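Local coordinates for protein UL16 (Human herpesvirus 5 strain ad169, PDB 2WY3) that helps the virus escape natural killer cells by sequestering ligands of the host receptor KLRK1 (NKG2D), among them ULBP1, ULBP2 and MICB, inside the infected cell, at residues 19-25 with 122-127; 46-50 with 114-118; 49-53 with 98-102. Where two conformers were deposited one is given. Numbering follows the deposited sequence.

Contact 1 (19-25 with 122-127)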
loop_
_atom_site.group_PDB
_atom_site.type_symbol
_atom_site.label_atom_id
_atom_site.label_comp_id
_atom_site.label_asym_id
_atom_site.label_seq_id
_atom_site.Cartn_x
_atom_site.Cartn_y
_atom_site.Cartn_z
ATOM N N LEU B 19 -5.544 15.778 -21.446
ATOM C CA LEU B 19 -5.662 15.325 -20.054
ATOM C C LEU B 19 -6.023 16.444 -19.078
ATOM O O LEU B 19 -6.797 16.228 -18.147
ATOM C CB LEU B 19 -4.380 14.627 -19.583
ATOM C CG LEU B 19 -4.044 13.311 -20.283
ATOM C CD1 LEU B 19 -2.718 12.768 -19.760
ATOM C CD2 LEU B 19 -5.161 12.305 -20.084
ATOM N N ALA B 20 -5.451 17.630 -19.269
ATOM C CA ALA B 20 -5.691 18.721 -18.326
ATOM C C ALA B 20 -7.182 19.011 -18.121
ATOM O O ALA B 20 -7.615 19.272 -16.998
ATOM C CB ALA B 20 -4.952 19.989 -18.754
ATOM N N SER B 21 -7.952 18.959 -19.206
ATOM C CA SER B 21 -9.375 19.303 -19.171
ATOM C C SER B 21 -10.322 18.181 -18.719
ATOM O O SER B 21 -11.514 18.416 -18.504
ATOM C CB SER B 21 -9.825 19.855 -20.533
ATOM O OG SER B 21 -9.764 18.846 -21.533
ATOM N N ILE B 22 -9.805 16.969 -18.571
ATOM C CA ILE B 22 -10.639 15.858 -18.122
ATOM C C ILE B 22 -10.925 15.987 -16.625
ATOM O O ILE B 22 -10.024 16.287 -15.849
ATOM C CB ILE B 22 -9.941 14.504 -18.411
ATOM C CG1 ILE B 22 -9.871 14.281 -19.927
ATOM C CG2 ILE B 22 -10.676 13.344 -17.715
ATOM C CD1 ILE B 22 -9.063 13.055 -20.334
ATOM N N HIS B 23 -12.185 15.797 -16.232
ATOM C CA HIS B 23 -12.568 15.830 -14.817
ATOM C C HIS B 23 -12.192 14.514 -14.149
ATOM O O HIS B 23 -12.736 13.469 -14.509
ATOM C CB HIS B 23 -14.085 16.027 -14.695
ATOM C CG HIS B 23 -14.551 16.251 -13.289
ATOM N ND1 HIS B 23 -15.069 15.240 -12.508
ATOM C CD2 HIS B 23 -14.587 17.372 -12.529
ATOM C CE1 HIS B 23 -15.386 15.725 -11.318
ATOM N NE2 HIS B 23 -15.102 17.014 -11.303
ATOM N N PRO B 24 -11.287 14.558 -13.162
ATOM C CA PRO B 24 -10.845 13.321 -12.499
ATOM C C PRO B 24 -11.871 12.814 -11.498
ATOM O O PRO B 24 -12.643 13.602 -10.946
ATOM C CB PRO B 24 -9.578 13.751 -11.736
ATOM C CG PRO B 24 -9.184 15.069 -12.339
ATOM C CD PRO B 24 -10.489 15.719 -12.729
ATOM N N GLY B 25 -11.862 11.511 -11.250
ATOM C CA GLY B 25 -12.763 10.932 -10.272
ATOM C C GLY B 25 -12.483 11.436 -8.859
ATOM O O GLY B 25 -13.388 11.570 -8.038
ATOM N N THR B 122 -10.873 8.446 -22.803
ATOM C CA THR B 122 -9.927 8.487 -21.691
ATOM C C THR B 122 -10.571 9.052 -20.425
ATOM O O THR B 122 -11.159 10.140 -20.440
ATOM C CB THR B 122 -8.679 9.307 -22.067
ATOM O OG1 THR B 122 -8.060 8.720 -23.220
ATOM C CG2 THR B 122 -7.687 9.316 -20.926
ATOM N N LYS B 123 -10.466 8.299 -19.331
ATOM C CA LYS B 123 -10.925 8.766 -18.019
ATOM C C LYS B 123 -9.728 8.936 -17.111
ATOM O O LYS B 123 -8.706 8.271 -17.290
ATOM C CB LYS B 123 -11.853 7.735 -17.377
ATOM C CG LYS B 123 -12.930 7.216 -18.307
ATOM C CD LYS B 123 -13.905 8.312 -18.677
ATOM C CE LYS B 123 -14.930 8.535 -17.581
ATOM N NZ LYS B 123 -16.023 9.449 -18.033
ATOM N N ILE B 124 -9.849 9.825 -16.128
ATOM C CA ILE B 124 -8.831 9.923 -15.104
ATOM C C ILE B 124 -9.464 9.515 -13.796
ATOM O O ILE B 124 -10.360 10.201 -13.293
ATOM C CB ILE B 124 -8.256 11.346 -14.982
ATOM C CG1 ILE B 124 -7.529 11.725 -16.277
ATOM C CG2 ILE B 124 -7.301 11.405 -13.793
ATOM C CD1 ILE B 124 -7.098 13.209 -16.348
ATOM N N ILE B 125 -9.059 8.371 -13.261
ATOM C CA ILE B 125 -9.749 7.900 -12.052
ATOM C C ILE B 125 -9.245 8.623 -10.809
ATOM O O ILE B 125 -9.981 8.802 -9.832
ATOM C CB ILE B 125 -9.682 6.373 -11.885
ATOM C CG1 ILE B 125 -8.250 5.902 -11.658
ATOM C CG2 ILE B 125 -10.281 5.681 -13.102
ATOM C CD1 ILE B 125 -8.181 4.414 -11.314
ATOM N N GLU B 126 -7.997 9.060 -10.857
ATOM C CA GLU B 126 -7.422 9.823 -9.746
ATOM C C GLU B 126 -6.311 10.716 -10.242
ATOM O O GLU B 126 -5.513 10.316 -11.086
ATOM C CB GLU B 126 -6.875 8.877 -8.669
ATOM C CG GLU B 126 -6.310 9.602 -7.458
ATOM C CD GLU B 126 -5.946 8.668 -6.300
ATOM O OE1 GLU B 126 -6.426 7.506 -6.250
ATOM O OE2 GLU B 126 -5.166 9.110 -5.433
ATOM N N ARG B 127 -6.265 11.931 -9.713
ATOM C CA ARG B 127 -5.232 12.891 -10.078
ATOM C C ARG B 127 -4.529 13.335 -8.809
ATOM O O ARG B 127 -5.177 13.705 -7.826
ATOM C CB ARG B 127 -5.854 14.100 -10.784
ATOM C CG ARG B 127 -4.917 15.325 -10.884
ATOM C CD ARG B 127 -5.589 16.406 -11.720
ATOM N NE ARG B 127 -5.664 16.023 -13.131
ATOM C CZ ARG B 127 -6.416 16.635 -14.039
ATOM N NH1 ARG B 127 -7.203 17.652 -13.691
ATOM N NH2 ARG B 127 -6.391 16.218 -15.297
HETATM O O HOH W 1 -9.388 18.983 -15.059
HETATM O O HOH W 2 -12.389 11.118 -15.718
#
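Two direct hydrogen bonds join the loop 19-25 to residues 122-127 of strand 121-131. G25 N donates to I124 O at 2.9 Å with good geometry (155° at the hydrogen), and P24 CA adds a CA-H...O contact to the same I124 O at 3.3 Å. The second bond, from R127 NH2 to L19 O (2.9 Å), is weak, bent to 123° at the hydrogen. R127 is held more firmly from outside, by a salt bridge from its NE to D113. Water carries the rest of the polar contact: water 1 donates to A20 O (2.6 Å) and I22 O (2.9 Å) and accepts from R127 NH1 (2.9 Å), while water 2 accepts from I124 N (2.9 Å) and donates to H23 O (2.7 Å). In the immunoglobulin-like sandwich of UL16 the loop leads into strand 27-31, which pairs in parallel with strand 121-131; the G25-I124 bond lies just ahead of that pairing, which R127 continues with E26 and W28. Strand 121-131 turns a corner at I125, so I124 and R127, on either side of the bend, both face the loop. Apolar contacts centre on I124, whose CD1 lies 3.7 Å from I22 CB and 4.3 Å from L19 CD2, and whose CG2 is 3.9 Å from P24 CB. The P24 ring covers one face of the R127 guanidinium, CG to NH1 3.5 Å.

Contact 2 (46-50 with 114-118); sequences DEIIG and CLRCE
Residues 46-50 approach strand 114-118 with end-to-end directions 149° apart, entering an antiparallel pairing of the larger sheet of the immunoglobulin-like sandwich. The one bridge is G50 with L115, a hydrogen-bonded pair (CA-CA 5.4 Å) in which L115 N donates to G50 O at 2.8 Å; G50 is almost fully extended (phi 176°, psi -172°). I49 lies nearest R116, CA to CA 5.5 Å. Toward D46 the backbones diverge, and water 3 lies in the gap, accepting from C117 N (2.9 Å) and within 3.0 Å of I48 O. E47 (chi1 t, chi2 t) and an extended R116 (chi1 to chi3 all t) span it with a two-pronged salt bridge. C114 is disulfide-bonded to C38 of the other sheet, as across an immunoglobulin sandwich, and C117 to C12. I49 CB lies 4.0 Å from L115 O; with chi1 p, its CG2 is 4.3 Å from R116 CG. In the salt bridge R116 NE meets E47 OE2 at 2.7 Å and R116 NH2 meets E47 OE1 at 3.1 Å.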
loop_
_atom_site.group_PDB
_atom_site.type_symbol
_atom_site.label_atom_id
_atom_site.label_comp_id
_atom_site.label_asym_id
_atom_site.label_seq_id
_atom_site.Cartn_x
_atom_site.Cartn_y
_atom_site.Cartn_z
ATOM N N ASP B 46 -6.259 -8.276 -20.852
ATOM C CA ASP B 46 -5.672 -7.510 -21.947
ATOM C C ASP B 46 -5.758 -5.999 -21.745
ATOM O O ASP B 46 -5.307 -5.235 -22.587
ATOM C CB ASP B 46 -6.291 -7.918 -23.291
ATOM C CG ASP B 46 -7.695 -7.355 -23.495
ATOM O OD1 ASP B 46 -8.270 -6.764 -22.552
ATOM O OD2 ASP B 46 -8.227 -7.504 -24.614
ATOM N N GLU B 47 -6.314 -5.564 -20.618
ATOM C CA GLU B 47 -6.530 -4.135 -20.421
ATOM C C GLU B 47 -5.248 -3.371 -20.104
ATOM O O GLU B 47 -4.521 -3.700 -19.156
ATOM C CB GLU B 47 -7.573 -3.866 -19.331
ATOM C CG GLU B 47 -7.966 -2.383 -19.266
ATOM C CD GLU B 47 -9.039 -2.099 -18.230
ATOM O OE1 GLU B 47 -9.481 -3.054 -17.562
ATOM O OE2 GLU B 47 -9.431 -0.916 -18.087
ATOM N N ILE B 48 -4.989 -2.337 -20.895
ATOM C CA ILE B 48 -3.876 -1.443 -20.653
ATOM C C ILE B 48 -4.331 -0.267 -19.811
ATOM O O ILE B 48 -5.244 0.480 -20.202
ATOM C CB ILE B 48 -3.270 -0.930 -21.975
ATOM C CG1 ILE B 48 -2.795 -2.122 -22.810
ATOM C CG2 ILE B 48 -2.148 0.048 -21.687
ATOM C CD1 ILE B 48 -2.446 -1.775 -24.250
ATOM N N ILE B 49 -3.714 -0.130 -18.639
ATOM C CA ILE B 49 -3.950 1.003 -17.753
ATOM C C ILE B 49 -2.598 1.671 -17.467
ATOM O O ILE B 49 -1.552 1.148 -17.852
ATOM C CB ILE B 49 -4.640 0.550 -16.451
ATOM C CG1 ILE B 49 -3.850 -0.579 -15.768
ATOM C CG2 ILE B 49 -6.054 0.067 -16.761
ATOM C CD1 ILE B 49 -4.405 -0.947 -14.396
ATOM N N GLY B 50 -2.593 2.830 -16.828
ATOM C CA GLY B 50 -1.314 3.468 -16.587
ATOM C C GLY B 50 -1.403 4.823 -15.940
ATOM O O GLY B 50 -2.490 5.284 -15.564
ATOM N N CYS B 114 -3.952 8.939 -13.077
ATOM C CA CYS B 114 -4.185 7.507 -13.277
ATOM C C CYS B 114 -5.277 7.323 -14.306
ATOM O O CYS B 114 -6.399 7.797 -14.122
ATOM C CB CYS B 114 -4.579 6.834 -11.975
ATOM S SG CYS B 114 -3.145 6.797 -10.852
ATOM N N LEU B 115 -4.941 6.613 -15.383
ATOM C CA LEU B 115 -5.738 6.612 -16.596
ATOM C C LEU B 115 -6.483 5.313 -16.760
ATOM O O LEU B 115 -5.994 4.266 -16.352
ATOM C CB LEU B 115 -4.824 6.751 -17.822
ATOM C CG LEU B 115 -3.876 7.951 -17.857
ATOM C CD1 LEU B 115 -3.099 7.947 -19.180
ATOM C CD2 LEU B 115 -4.663 9.237 -17.693
ATOM N N ARG B 116 -7.656 5.399 -17.376
ATOM C CA ARG B 116 -8.408 4.220 -17.809
ATOM C C ARG B 116 -9.273 4.577 -18.998
ATOM O O ARG B 116 -9.816 5.675 -19.070
ATOM C CB ARG B 116 -9.321 3.693 -16.697
ATOM C CG ARG B 116 -9.747 2.233 -16.921
ATOM C CD ARG B 116 -10.490 1.648 -15.723
ATOM N NE ARG B 116 -10.558 0.185 -15.860
ATOM C CZ ARG B 116 -10.993 -0.640 -14.918
ATOM N NH1 ARG B 116 -11.416 -0.158 -13.752
ATOM N NH2 ARG B 116 -11.008 -1.944 -15.145
ATOM N N CYS B 117 -9.461 3.614 -19.889
ATOM C CA CYS B 117 -10.339 3.798 -21.036
ATOM C C CYS B 117 -11.735 3.264 -20.721
ATOM O O CYS B 117 -11.880 2.122 -20.300
ATOM C CB CYS B 117 -9.752 3.071 -22.244
ATOM S SG CYS B 117 -10.645 3.331 -23.783
ATOM N N GLU B 118 -12.756 4.088 -20.920
ATOM C CA GLU B 118 -14.125 3.635 -20.723
ATOM C C GLU B 118 -14.952 4.059 -21.933
ATOM O O GLU B 118 -14.923 5.223 -22.338
ATOM C CB GLU B 118 -14.716 4.208 -19.433
ATOM C CG GLU B 118 -16.203 3.888 -19.266
ATOM C CD GLU B 118 -16.890 4.734 -18.202
ATOM O OE1 GLU B 118 -16.190 5.332 -17.355
ATOM O OE2 GLU B 118 -18.138 4.798 -18.212
HETATM O O HOH W 3 -8.092 1.085 -19.572
#

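Contact 3 (49-53 with 98-102); sequences IGVAF and LYTSR
Two extended beta strands, 49-53 and 98-102, stack face to face, not paired edge to edge: their axes come within 8.4 Å and cross at -25° in roughly the same direction, with G50 CA 7.6 Å from L98 CA and V51 CA 8.2 Å from T100 CA. I49, with chi1 p and chi2 t, brings its CD1 to 3.9 Å from CD1 of L98 (chi1 m, chi2 t). Nearly fully extended (phi 176°, psi -172°), G50 takes part through its backbone, CA 3.8 Å from L98 CD1. V51 (chi1 t) turns inward and places CG2 4.1 Å from L98 CD1 and 3.8 Å from OG1 of T100 (chi1 m), a hydroxyl hydrogen-bonded to the indole of W65. F53 (chi1 t) also points inward, NH1 of R102 (chi1 m, chi2 t, chi3 p) lying over one face of its ring, 3.6 Å from CD2. R102 CZ is 5.3 Å from the ring centroid, a long cation-pi contact that is weak at best; the guanidinium is hydrogen-bonded to N82 and Y112. Y99 points away, its hydroxyl hydrogen-bonded to an acidic side chain of the bound MICB chain. Such inward-facing residues from two aligned strands form the core of an immunoglobulin-like beta sandwich.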
loop_
_atom_site.group_PDB
_atom_site.type_symbol
_atom_site.label_atom_id
_atom_site.label_comp_id
_atom_site.label_asym_id
_atom_site.label_seq_id
_atom_site.Cartn_x
_atom_site.Cartn_y
_atom_site.Cartn_z
ATOM N N ILE B 49 -3.714 -0.130 -18.639
ATOM C CA ILE B 49 -3.950 1.003 -17.753
ATOM C C ILE B 49 -2.598 1.671 -17.467
ATOM O O ILE B 49 -1.552 1.148 -17.852
ATOM C CB ILE B 49 -4.640 0.550 -16.451
ATOM C CG1 ILE B 49 -3.850 -0.579 -15.768
ATOM C CG2 ILE B 49 -6.054 0.067 -16.761
ATOM C CD1 ILE B 49 -4.405 -0.947 -14.396
ATOM N N GLY B 50 -2.593 2.830 -16.828
ATOM C CA GLY B 50 -1.314 3.468 -16.587
ATOM C C GLY B 50 -1.403 4.823 -15.940
ATOM O O GLY B 50 -2.490 5.284 -15.564
ATOM N N VAL B 51 -0.254 5.486 -15.861
ATOM C CA VAL B 51 -0.148 6.749 -15.143
ATOM C C VAL B 51 0.629 7.753 -15.991
ATOM O O VAL B 51 1.733 7.462 -16.443
ATOM C CB VAL B 51 0.592 6.570 -13.801
ATOM C CG1 VAL B 51 0.599 7.870 -13.031
ATOM C CG2 VAL B 51 -0.061 5.459 -12.966
ATOM N N ALA B 52 0.031 8.923 -16.208
ATOM C CA ALA B 52 0.691 10.015 -16.914
ATOM C C ALA B 52 1.263 11.006 -15.911
ATOM O O ALA B 52 0.613 11.329 -14.916
ATOM C CB ALA B 52 -0.317 10.728 -17.835
ATOM N N PHE B 53 2.472 11.493 -16.181
ATOM C CA PHE B 53 3.114 12.500 -15.342
ATOM C C PHE B 53 3.374 13.774 -16.147
ATOM O O PHE B 53 4.159 13.763 -17.107
ATOM C CB PHE B 53 4.451 11.974 -14.788
ATOM C CG PHE B 53 5.334 13.057 -14.198
ATOM C CD1 PHE B 53 4.833 13.947 -13.265
ATOM C CD2 PHE B 53 6.662 13.180 -14.589
ATOM C CE1 PHE B 53 5.631 14.952 -12.721
ATOM C CE2 PHE B 53 7.475 14.177 -14.047
ATOM C CZ PHE B 53 6.959 15.069 -13.116
ATOM N N LEU B 98 -2.306 0.456 -8.876
ATOM C CA LEU B 98 -1.066 0.922 -9.482
ATOM C C LEU B 98 -0.362 1.838 -8.483
ATOM O O LEU B 98 -0.940 2.829 -8.025
ATOM C CB LEU B 98 -1.352 1.693 -10.777
ATOM C CG LEU B 98 -1.949 0.923 -11.957
ATOM C CD1 LEU B 98 -1.844 1.750 -13.231
ATOM C CD2 LEU B 98 -1.251 -0.422 -12.137
ATOM N N TYR B 99 0.884 1.513 -8.156
ATOM C CA TYR B 99 1.666 2.294 -7.202
ATOM C C TYR B 99 2.722 3.100 -7.914
ATOM O O TYR B 99 3.513 2.549 -8.676
ATOM C CB TYR B 99 2.393 1.367 -6.218
ATOM C CG TYR B 99 1.510 0.746 -5.179
ATOM C CD1 TYR B 99 1.510 1.222 -3.870
ATOM C CD2 TYR B 99 0.672 -0.318 -5.497
ATOM C CE1 TYR B 99 0.707 0.652 -2.904
ATOM C CE2 TYR B 99 -0.145 -0.892 -4.530
ATOM C CZ TYR B 99 -0.117 -0.396 -3.235
ATOM O OH TYR B 99 -0.924 -0.945 -2.268
ATOM N N THR B 100 2.737 4.405 -7.665
ATOM C CA THR B 100 3.807 5.266 -8.143
ATOM C C THR B 100 4.375 6.027 -6.952
ATOM O O THR B 100 3.725 6.926 -6.419
ATOM C CB THR B 100 3.295 6.281 -9.191
ATOM O OG1 THR B 100 2.587 5.582 -10.235
ATOM C CG2 THR B 100 4.469 7.068 -9.790
ATOM N N SER B 101 5.575 5.651 -6.528
ATOM C CA SER B 101 6.256 6.336 -5.432
ATOM C C SER B 101 7.606 6.811 -5.941
ATOM O O SER B 101 8.358 6.039 -6.523
ATOM C CB SER B 101 6.431 5.385 -4.237
ATOM O OG SER B 101 7.175 5.994 -3.194
ATOM N N ARG B 102 7.911 8.085 -5.726
ATOM C CA ARG B 102 9.145 8.660 -6.233
ATOM C C ARG B 102 9.707 9.635 -5.226
ATOM O O ARG B 102 8.964 10.193 -4.416
ATOM C CB ARG B 102 8.870 9.433 -7.533
ATOM C CG ARG B 102 7.915 8.747 -8.488
ATOM C CD ARG B 102 7.762 9.568 -9.767
ATOM N NE ARG B 102 8.801 9.261 -10.744
ATOM C CZ ARG B 102 9.006 9.939 -11.871
ATOM N NH1 ARG B 102 8.268 11.006 -12.164
ATOM N NH2 ARG B 102 9.969 9.559 -12.701
#

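All three contacts meet on the six-stranded sheet. Contacts 1 and 2 use its adjacent strands 121-131 and 110-118, with centres 12 Å apart, and K123 N to R116 O (2.7 Å) is a probable hydrogen bond between them. Contacts 2 and 3 share I49 and G50 of strand 49-55, their centres 11 Å apart; contact 3 leaves this sheet for strand 95-102 of the three-stranded one. Along the chain, contacts 2 and 3 both fall inside the loop closed by contact 1, whose L19 CD1 packs on A52 CB at 3.7 Å. In the UL16 ectodomain, contact 1 thus brings an early loop against the late strand 121-131, contact 2 pairs neighbouring strands, and contact 3 joins the two sheets.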